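Local coordinates for lysine-sensitive aspartokinase 3 (Escherichia coli, PDB 2J0W), which phosphorylates L-aspartate with ATP to give 4-phospho-L-aspartate, the opening step of lysine biosynthesis, and is feedback-inhibited by lysine, at residues A[34-39]-A[178-183]. Numbering follows the deposited sequence.
Sequences RLVVLS and LVITQG. With ASP (aspartic acid), chain B.
The Arg34 guanidinium meets Leu178 by its edge: NH2 lies 3.6 Å from Leu178 N, which sits in the plane of the group and is not hydrogen-bonded to it. Leu178 also folds its CD1 onto the backbone of Arg34, 3.4 Å from Arg34 O. That same oxygen accepts the first rung of a parallel ladder, from Val179 N. Val179 O then takes Val36 N, Val36 O takes Thr181 N, Thr181 O takes Leu38 N, and Leu38 O takes Gly183 N, all five bonds measuring 3.1-3.2 Å from N to O. The two strands, with axes 26° apart, are neighbours in the central, largely parallel sheet of the amino acid kinase domain, where strand 5-9 pairs with the other edge of 34-38. On one face Ile180 CD1 presses on Val36 CB at 3.4 Å, the two side chains lying side by side; chi1 of -51° sets Ile180 CG1 beside the backbone N and leaves CG2 anti to it, where CG2 meets Leu38 CD1 at 4.0 Å, and helix 108-131 covers this face. On the other, Leu35 CD1 touches Thr181 CG2 at 3.8 Å and Val179 CG1, while Thr181 OG1 is hydrogen-bonded to Phe140 O. Just beyond strand 34-38, Ser39 OG comes within 3.4 Å of OD1 of the bound aspartate and is hydrogen-bonded to Ser201 OG.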
loop_
_atom_site.group_PDB
_atom_site.type_symbol
_atom_site.label_atom_id
_atom_site.label_comp_id
_atom_site.label_asym_id
_atom_site.label_seq_id
_atom_site.Cartn_x
_atom_site.Cartn_y
_atom_site.Cartn_z
ATOM N N ARG A 34 -9.064 -6.589 42.894
ATOM C CA ARG A 34 -8.081 -6.128 43.857
ATOM C C ARG A 34 -7.460 -4.816 43.395
ATOM O O ARG A 34 -6.900 -4.061 44.191
ATOM C CB ARG A 34 -7.002 -7.192 44.013
ATOM C CG ARG A 34 -7.577 -8.575 44.297
ATOM C CD ARG A 34 -7.181 -9.049 45.673
ATOM N NE ARG A 34 -7.321 -7.987 46.660
ATOM C CZ ARG A 34 -7.409 -8.196 47.966
ATOM N NH1 ARG A 34 -7.378 -9.434 48.446
ATOM N NH2 ARG A 34 -7.524 -7.167 48.790
ATOM N N LEU A 35 -7.539 -4.554 42.098
ATOM C CA LEU A 35 -6.987 -3.322 41.559
ATOM C C LEU A 35 -8.028 -2.572 40.742
ATOM O O LEU A 35 -8.664 -3.135 39.844
ATOM C CB LEU A 35 -5.763 -3.623 40.688
ATOM C CG LEU A 35 -5.007 -2.438 40.071
ATOM C CD1 LEU A 35 -4.497 -1.475 41.135
ATOM C CD2 LEU A 35 -3.850 -2.984 39.286
ATOM N N VAL A 36 -8.211 -1.299 41.065
ATOM C CA VAL A 36 -9.167 -0.493 40.332
ATOM C C VAL A 36 -8.396 0.613 39.623
ATOM O O VAL A 36 -7.429 1.162 40.162
ATOM C CB VAL A 36 -10.229 0.123 41.274
ATOM C CG1 VAL A 36 -11.262 0.912 40.465
ATOM C CG2 VAL A 36 -10.907 -0.982 42.061
ATOM N N VAL A 37 -8.815 0.922 38.406
ATOM C CA VAL A 37 -8.162 1.952 37.632
ATOM C C VAL A 37 -9.211 2.984 37.276
ATOM O O VAL A 37 -10.233 2.655 36.673
ATOM C CB VAL A 37 -7.532 1.345 36.370
ATOM C CG1 VAL A 37 -7.013 2.434 35.450
ATOM C CG2 VAL A 37 -6.402 0.422 36.779
ATOM N N LEU A 38 -8.972 4.232 37.667
ATOM C CA LEU A 38 -9.933 5.292 37.392
ATOM C C LEU A 38 -9.391 6.360 36.475
ATOM O O LEU A 38 -8.205 6.671 36.510
ATOM C CB LEU A 38 -10.356 5.986 38.682
ATOM C CG LEU A 38 -11.031 5.215 39.810
ATOM C CD1 LEU A 38 -11.272 6.184 40.961
ATOM C CD2 LEU A 38 -12.339 4.601 39.330
ATOM N N SER A 39 -10.277 6.901 35.650
ATOM C CA SER A 39 -9.943 7.997 34.757
ATOM C C SER A 39 -10.457 9.148 35.605
ATOM O O SER A 39 -11.022 8.922 36.670
ATOM C CB SER A 39 -10.770 7.954 33.464
ATOM O OG SER A 39 -10.447 6.864 32.620
ATOM N N LEU A 178 -7.303 -3.652 49.257
ATOM C CA LEU A 178 -7.691 -3.038 48.003
ATOM C C LEU A 178 -6.803 -1.871 47.625
ATOM O O LEU A 178 -6.287 -1.149 48.486
ATOM C CB LEU A 178 -9.142 -2.582 48.077
ATOM C CG LEU A 178 -9.855 -2.688 46.741
ATOM C CD1 LEU A 178 -9.672 -4.102 46.192
ATOM C CD2 LEU A 178 -11.330 -2.357 46.920
ATOM N N VAL A 179 -6.640 -1.684 46.320
ATOM C CA VAL A 179 -5.794 -0.624 45.809
ATOM C C VAL A 179 -6.439 0.153 44.680
ATOM O O VAL A 179 -6.838 -0.400 43.665
ATOM C CB VAL A 179 -4.466 -1.198 45.339
ATOM C CG1 VAL A 179 -3.569 -0.089 44.809
ATOM C CG2 VAL A 179 -3.808 -1.926 46.499
ATOM N N ILE A 180 -6.546 1.454 44.876
ATOM C CA ILE A 180 -7.138 2.327 43.884
ATOM C C ILE A 180 -6.014 3.194 43.330
ATOM O O ILE A 180 -5.268 3.827 44.093
ATOM C CB ILE A 180 -8.230 3.203 44.529
ATOM C CG1 ILE A 180 -9.190 2.298 45.301
ATOM C CG2 ILE A 180 -8.979 4.002 43.471
ATOM C CD1 ILE A 180 -9.640 1.099 44.510
ATOM N N THR A 181 -5.870 3.202 42.009
ATOM C CA THR A 181 -4.830 4.006 41.390
ATOM C C THR A 181 -5.353 4.652 40.106
ATOM O O THR A 181 -6.516 4.449 39.727
ATOM C CB THR A 181 -3.566 3.159 41.119
ATOM O OG1 THR A 181 -2.517 4.026 40.686
ATOM C CG2 THR A 181 -3.827 2.061 40.058
ATOM N N GLN A 182 -4.503 5.415 39.426
ATOM C CA GLN A 182 -4.935 6.114 38.212
ATOM C C GLN A 182 -4.389 5.648 36.871
ATOM O O GLN A 182 -3.210 5.335 36.735
ATOM C CB GLN A 182 -4.647 7.610 38.372
ATOM C CG GLN A 182 -3.278 7.933 38.945
ATOM C CD GLN A 182 -3.134 7.572 40.410
ATOM O OE1 GLN A 182 -2.041 7.225 40.864
ATOM N NE2 GLN A 182 -4.227 7.660 41.161
ATOM N N GLY A 183 -5.249 5.606 35.867
ATOM C CA GLY A 183 -4.779 5.207 34.554
ATOM C C GLY A 183 -4.387 6.468 33.805
ATOM O O GLY A 183 -4.488 7.564 34.364
HETATM N N ASP B . -8.610 10.885 31.397
HETATM C CA ASP B . -8.034 10.705 30.067
HETATM C C ASP B . -9.022 11.338 29.064
HETATM O O ASP B . -9.981 12.010 29.520
HETATM C CB ASP B . -7.771 9.189 29.813
HETATM C CG ASP B . -9.008 8.273 29.686
HETATM O OD1 ASP B . -10.161 8.798 29.784
HETATM O OD2 ASP B . -8.835 7.015 29.489
HETATM O OXT ASP B . -8.847 11.121 27.816
#